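Local coordinates for inactivation-no-after-potential D protein (PDB 2QKV) that probably serves as a scaffold in fly photoreceptors, gathering components of the G protein-coupled visual signalling pathway through its PDZ domains, at residues 58-63 against 77-82. The protein carries 1 engineered substitution. Sequence-based numbering, arbitrary orientation.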
ATOM      1  N   LYS A  58       8.095  10.589  12.406  1.00  8.21           N
ATOM      2  CA  LYS A  58       7.695  11.989  12.284  1.00  8.47           C
ATOM      3  C   LYS A  58       8.967  12.800  12.056  1.00  8.74           C
ATOM      4  O   LYS A  58       9.985  12.552  12.684  1.00  8.39           O
ATOM      5  CB  LYS A  58       6.956  12.483  13.537  1.00  8.76           C
ATOM      6  CG  LYS A  58       6.345  13.878  13.350  1.00 10.21           C
ATOM      7  CD  LYS A  58       5.384  14.268  14.461  1.00 16.07           C
ATOM      8  CE  LYS A  58       4.094  13.471  14.367  1.00 19.51           C
ATOM      9  NZ  LYS A  58       3.014  14.007  15.253  1.00 22.84           N
ATOM     10  N   PHE A  59       8.912  13.751  11.134  1.00  9.25           N
ATOM     11  CA  PHE A  59      10.092  14.555  10.830  1.00  9.09           C
ATOM     12  C   PHE A  59       9.684  16.016  10.826  1.00  9.89           C
ATOM     13  O   PHE A  59       8.819  16.415  10.054  1.00 11.46           O
ATOM     14  CB  PHE A  59      10.666  14.177   9.454  1.00  9.18           C
ATOM     15  CG  PHE A  59      11.971  14.858   9.146  1.00  8.53           C
ATOM     16  CD1 PHE A  59      13.171  14.302   9.578  1.00  8.34           C
ATOM     17  CD2 PHE A  59      11.995  16.089   8.493  1.00 10.57           C
ATOM     18  CE1 PHE A  59      14.391  14.957   9.374  1.00 12.21           C
ATOM     19  CE2 PHE A  59      13.217  16.756   8.283  1.00  9.56           C
ATOM     20  CZ  PHE A  59      14.413  16.184   8.726  1.00 10.87           C
ATOM     21  N   ASN A  60      10.316  16.801  11.693  1.00 12.30           N
ATOM     22  CA  ASN A  60      10.019  18.219  11.836  1.00 12.30           C
ATOM     23  C   ASN A  60       8.527  18.527  11.828  1.00 12.87           C
ATOM     24  O   ASN A  60       8.068  19.418  11.107  1.00 14.22           O
ATOM     25  CB  ASN A  60      10.735  19.043  10.758  1.00 12.60           C
ATOM     26  CG  ASN A  60      12.212  19.220  11.044  1.00 16.20           C
ATOM     27  OD1 ASN A  60      12.709  18.777  12.076  1.00 18.23           O
ATOM     28  ND2 ASN A  60      12.925  19.880  10.134  1.00 14.19           N
ATOM     29  N   GLY A  61       7.778  17.765  12.619  1.00 12.45           N
ATOM     30  CA  GLY A  61       6.347  17.977  12.748  1.00 13.84           C
ATOM     31  C   GLY A  61       5.435  17.247  11.784  1.00 12.97           C
ATOM     32  O   GLY A  61       4.231  17.166  12.029  1.00 15.00           O
ATOM     33  N   ASP A  62       5.980  16.723  10.690  1.00 11.67           N
ATOM     34  CA  ASP A  62       5.148  16.013   9.728  1.00 11.56           C
ATOM     35  C   ASP A  62       5.163  14.509   9.962  1.00  9.64           C
ATOM     36  O   ASP A  62       6.226  13.887   9.939  1.00  9.51           O
ATOM     37  CB  ASP A  62       5.616  16.301   8.296  1.00 10.48           C
ATOM     38  CG  ASP A  62       5.251  17.696   7.830  1.00 12.09           C
ATOM     39  OD1 ASP A  62       4.085  18.100   8.021  1.00 14.27           O
ATOM     40  OD2 ASP A  62       6.123  18.377   7.257  1.00 14.35           O
ATOM     41  N   ALA A  63       3.982  13.936  10.184  1.00  9.03           N
ATOM     42  CA  ALA A  63       3.863  12.493  10.377  1.00  9.58           C
ATOM     43  C   ALA A  63       4.226  11.825   9.054  1.00  9.37           C
ATOM     44  O   ALA A  63       3.764  12.255   7.994  1.00  9.62           O
ATOM     45  CB  ALA A  63       2.436  12.133  10.781  1.00 10.22           C
ATOM     46  N   LYS A  77      15.607  15.987   2.997  1.00 12.40           N
ATOM     47  CA  LYS A  77      16.552  16.742   2.181  1.00 14.39           C
ATOM     48  C   LYS A  77      16.422  18.249   2.359  1.00 14.17           C
ATOM     49  O   LYS A  77      17.403  18.979   2.234  1.00 15.06           O
ATOM     50  CB  LYS A  77      16.373  16.378   0.704  1.00 17.09           C
ATOM     51  CG  LYS A  77      17.559  16.722  -0.196  1.00 22.92           C
ATOM     52  CD  LYS A  77      18.674  15.693  -0.052  1.00 25.02           C
ATOM     53  CE  LYS A  77      19.741  15.870  -1.116  1.00 28.92           C
ATOM     54  NZ  LYS A  77      20.745  14.767  -1.080  1.00 33.07           N
ATOM     55  N   GLY A  78      15.216  18.708   2.669  1.00 13.61           N
ATOM     56  CA  GLY A  78      14.975  20.131   2.831  1.00 15.88           C
ATOM     57  C   GLY A  78      15.353  20.734   4.173  1.00 17.30           C
ATOM     58  O   GLY A  78      15.255  21.952   4.350  1.00 17.90           O
ATOM     59  N   ALA A  79      15.777  19.908   5.125  1.00 16.37           N
ATOM     60  CA  ALA A  79      16.155  20.408   6.444  1.00 17.58           C
ATOM     61  C   ALA A  79      17.601  20.904   6.442  1.00 19.32           C
ATOM     62  O   ALA A  79      18.533  20.111   6.315  1.00 20.32           O
ATOM     63  CB  ALA A  79      15.986  19.306   7.489  1.00 17.23           C
ATOM     64  N   ASN A  80      17.781  22.211   6.600  1.00 19.20           N
ATOM     65  CA  ASN A  80      19.118  22.806   6.608  1.00 21.38           C
ATOM     66  C   ASN A  80      19.620  23.112   8.010  1.00 21.83           C
ATOM     67  O   ASN A  80      20.813  23.367   8.198  1.00 24.71           O
ATOM     68  CB  ASN A  80      19.128  24.111   5.817  1.00 22.91           C
ATOM     69  CG  ASN A  80      18.872  23.907   4.346  1.00 24.81           C
ATOM     70  OD1 ASN A  80      18.200  24.720   3.706  1.00 29.23           O
ATOM     71  ND2 ASN A  80      19.414  22.831   3.792  1.00 25.97           N
ATOM     72  N   GLY A  81      18.713  23.108   8.982  1.00 20.55           N
ATOM     73  CA  GLY A  81      19.097  23.416  10.347  1.00 19.96           C
ATOM     74  C   GLY A  81      18.527  22.472  11.389  1.00 17.96           C
ATOM     75  O   GLY A  81      18.955  21.326  11.500  1.00 19.09           O
ATOM     76  N   LYS A  82      17.562  22.959  12.158  1.00 18.40           N
ATOM     77  CA  LYS A  82      16.951  22.148  13.202  1.00 19.81           C
ATOM     78  C   LYS A  82      16.252  20.909  12.657  1.00 18.54           C
ATOM     79  O   LYS A  82      15.520  20.970  11.670  1.00 17.42           O
ATOM     80  CB  LYS A  82      15.952  22.984  14.013  1.00 22.65           C
ATOM     81  CG  LYS A  82      16.591  23.990  14.964  1.00 27.99           C
ATOM     82  CD  LYS A  82      17.429  23.298  16.036  1.00 32.22           C
ATOM     83  CE  LYS A  82      17.918  24.284  17.093  1.00 34.44           C
ATOM     84  NZ  LYS A  82      18.909  23.657  18.016  1.00 37.07           N
TER
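The tight hairpin joining strands 55-59 and 62-63 of this PDZ domain meets the loop that leads from helix 69-77 into strand 82-88 through Phe59 and Asn60, which touch Ala79 and Lys82. The connection is a type I' beta turn from Phe59 to Asp62, closed by two backbone hydrogen bonds, Phe59 N to Asp62 O and Asp62 N to Phe59 O, both 2.9 Å. Asn60, in the left-handed conformation that such a turn gives its first inner residue, turns its side chain to the loop: its ND2 donates to Lys82 O at 3.2 Å. That bond is bent, with 145° at the hydrogen, and the donor lies somewhat off the carbonyl plane. OD1 of the same amide accepts from Ser84 N, so both ends of the group are held along the start of strand 82-88, which pairs antiparallel with 55-59 in the PDZ sheet. The Phe59 ring presents its edge to Ala79, whose CB lies near the ring plane, 3.7 Å from CZ and 3.8 Å from CE2. With CG anti to the backbone nitrogen (chi1 -174°), the ring extends to that methyl group. Phe76 and Leu75 of the helix and Val83 and Met85 of the strand also touch Phe59.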